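Local structure of probable transcriptional regulatory protein, Rv1404 (Mycobacterium tuberculosis, 2NYX) at residues Q47-T50 against L51-L54. The protein probably binds DNA and regulates transcription as a dimeric member of the MarR family of winged helix-turn-helix proteins. Numbering follows the deposited sequence.
Sequences QFRT and LVIL
Phe48 and Val52 meet one turn apart on helix 45-57, the ring approaching obliquely, with Phe48 CE2 3.6 Å from Val52 CG2. With CG anti to the backbone N (chi1 -174°), beside the carbonyl carbon, the ring reaches Val52; it also packs on Val116 and Arg120 of helix 107-128. Next to this close pair, Arg49 runs across Ile53 at about a right angle. A bend at chi2 (58°) carries Arg49 NE to 3.5 Å from Ile53 CG1, while Arg49 NH1 passes Val52 CG1 at 3.9 Å. Backbone bonds from each residue to the fourth one on hold the turn, the straightest running from Ile53 N to Arg49 O at 2.9 Å. Thr50, Leu51 and Leu54 all touch Ile89 of strand 89-92, and Thr50 OG1 bonds to the carbonyl of Pro46. Two separate places are less buried: at one, Gln47 OE1 accepts from Thr44 N; at the other, the Arg49 guanidinium forms a salt bridge with Glu152, and its side chain packs on Ala30 of the second subunit. Packed on helices 62-69 and 73-85 as well as that strand, this helix belongs to the winged helix-turn-helix lobe characteristic of MarR-type regulators.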
ATOM      1  N   GLN B  47      -5.188  -7.498  -4.151  1.00 29.96           N
ATOM      2  CA  GLN B  47      -5.613  -7.721  -5.523  1.00 29.73           C
ATOM      3  C   GLN B  47      -4.741  -6.945  -6.505  1.00 29.19           C
ATOM      4  O   GLN B  47      -4.248  -7.509  -7.479  1.00 29.73           O
ATOM      5  CB  GLN B  47      -7.089  -7.355  -5.687  1.00 29.82           C
ATOM      6  CG  GLN B  47      -8.016  -8.427  -5.137  1.00 30.75           C
ATOM      7  CD  GLN B  47      -9.449  -7.969  -4.995  1.00 32.58           C
ATOM      8  OE1 GLN B  47      -9.827  -6.891  -5.467  1.00 33.67           O
ATOM      9  NE2 GLN B  47     -10.264  -8.791  -4.336  1.00 33.07           N
ATOM     10  N   PHE B  48      -4.515  -5.664  -6.243  1.00 28.67           N
ATOM     11  CA  PHE B  48      -3.706  -4.873  -7.162  1.00 27.92           C
ATOM     12  C   PHE B  48      -2.261  -5.365  -7.265  1.00 27.99           C
ATOM     13  O   PHE B  48      -1.692  -5.388  -8.355  1.00 28.30           O
ATOM     14  CB  PHE B  48      -3.754  -3.379  -6.854  1.00 27.45           C
ATOM     15  CG  PHE B  48      -3.047  -2.557  -7.883  1.00 27.13           C
ATOM     16  CD1 PHE B  48      -3.613  -2.364  -9.139  1.00 26.19           C
ATOM     17  CD2 PHE B  48      -1.781  -2.042  -7.633  1.00 25.99           C
ATOM     18  CE1 PHE B  48      -2.947  -1.637 -10.111  1.00 26.71           C
ATOM     19  CE2 PHE B  48      -1.107  -1.310  -8.602  1.00 26.28           C
ATOM     20  CZ  PHE B  48      -1.687  -1.107  -9.840  1.00 26.38           C
ATOM     21  N   ARG B  49      -1.677  -5.763  -6.138  1.00 27.73           N
ATOM     22  CA  ARG B  49      -0.335  -6.335  -6.123  1.00 27.62           C
ATOM     23  C   ARG B  49      -0.242  -7.597  -7.008  1.00 27.63           C
ATOM     24  O   ARG B  49       0.707  -7.752  -7.784  1.00 28.02           O
ATOM     25  CB  ARG B  49       0.121  -6.605  -4.679  1.00 27.58           C
ATOM     26  CG  ARG B  49       1.525  -7.175  -4.548  1.00 27.49           C
ATOM     27  CD  ARG B  49       2.559  -6.255  -5.186  1.00 27.24           C
ATOM     28  NE  ARG B  49       3.857  -6.897  -5.370  1.00 25.14           N
ATOM     29  CZ  ARG B  49       4.913  -6.295  -5.913  1.00 25.97           C
ATOM     30  NH1 ARG B  49       4.832  -5.032  -6.306  1.00 27.59           N
ATOM     31  NH2 ARG B  49       6.054  -6.943  -6.057  1.00 24.53           N
ATOM     32  N   THR B  50      -1.236  -8.476  -6.898  1.00 27.30           N
ATOM     33  CA  THR B  50      -1.377  -9.644  -7.782  1.00 26.73           C
ATOM     34  C   THR B  50      -1.215  -9.252  -9.246  1.00 26.34           C
ATOM     35  O   THR B  50      -0.515  -9.923 -10.006  1.00 26.24           O
ATOM     36  CB  THR B  50      -2.754 -10.323  -7.589  1.00 26.37           C
ATOM     37  OG1 THR B  50      -2.879 -10.745  -6.236  1.00 27.22           O
ATOM     38  CG2 THR B  50      -2.919 -11.532  -8.484  1.00 26.67           C
ATOM     39  N   LEU B  51      -1.868  -8.166  -9.642  1.00 26.26           N
ATOM     40  CA  LEU B  51      -1.809  -7.725 -11.037  1.00 26.07           C
ATOM     41  C   LEU B  51      -0.405  -7.271 -11.428  1.00 26.29           C
ATOM     42  O   LEU B  51       0.059  -7.586 -12.510  1.00 26.99           O
ATOM     43  CB  LEU B  51      -2.836  -6.625 -11.320  1.00 25.73           C
ATOM     44  CG  LEU B  51      -4.318  -6.900 -11.062  1.00 24.01           C
ATOM     45  CD1 LEU B  51      -5.128  -5.710 -11.476  1.00 22.47           C
ATOM     46  CD2 LEU B  51      -4.773  -8.122 -11.804  1.00 24.03           C
ATOM     47  N   VAL B  52       0.272  -6.559 -10.533  1.00 26.38           N
ATOM     48  CA  VAL B  52       1.614  -6.065 -10.800  1.00 26.60           C
ATOM     49  C   VAL B  52       2.599  -7.213 -10.896  1.00 26.63           C
ATOM     50  O   VAL B  52       3.459  -7.230 -11.783  1.00 27.20           O
ATOM     51  CB  VAL B  52       2.080  -5.039  -9.736  1.00 26.71           C
ATOM     52  CG1 VAL B  52       3.540  -4.644  -9.968  1.00 26.01           C
ATOM     53  CG2 VAL B  52       1.175  -3.815  -9.770  1.00 26.53           C
ATOM     54  N   ILE B  53       2.469  -8.179  -9.996  1.00 26.68           N
ATOM     55  CA  ILE B  53       3.304  -9.377 -10.055  1.00 26.32           C
ATOM     56  C   ILE B  53       3.115 -10.068 -11.407  1.00 26.25           C
ATOM     57  O   ILE B  53       4.088 -10.512 -12.028  1.00 26.12           O
ATOM     58  CB  ILE B  53       3.036 -10.326  -8.870  1.00 26.40           C
ATOM     59  CG1 ILE B  53       3.239  -9.577  -7.549  1.00 26.18           C
ATOM     60  CG2 ILE B  53       3.972 -11.520  -8.911  1.00 26.02           C
ATOM     61  CD1 ILE B  53       3.155 -10.446  -6.309  1.00 26.98           C
ATOM     62  N   LEU B  54       1.875 -10.107 -11.888  1.00 26.03           N
ATOM     63  CA  LEU B  54       1.598 -10.762 -13.167  1.00 26.16           C
ATOM     64  C   LEU B  54       2.177 -10.027 -14.386  1.00 26.40           C
ATOM     65  O   LEU B  54       2.623 -10.679 -15.342  1.00 26.13           O
ATOM     66  CB  LEU B  54       0.112 -11.124 -13.328  1.00 25.62           C
ATOM     67  CG  LEU B  54      -0.347 -12.304 -12.459  1.00 25.65           C
ATOM     68  CD1 LEU B  54      -1.838 -12.548 -12.595  1.00 26.21           C
ATOM     69  CD2 LEU B  54       0.423 -13.582 -12.787  1.00 25.37           C
TER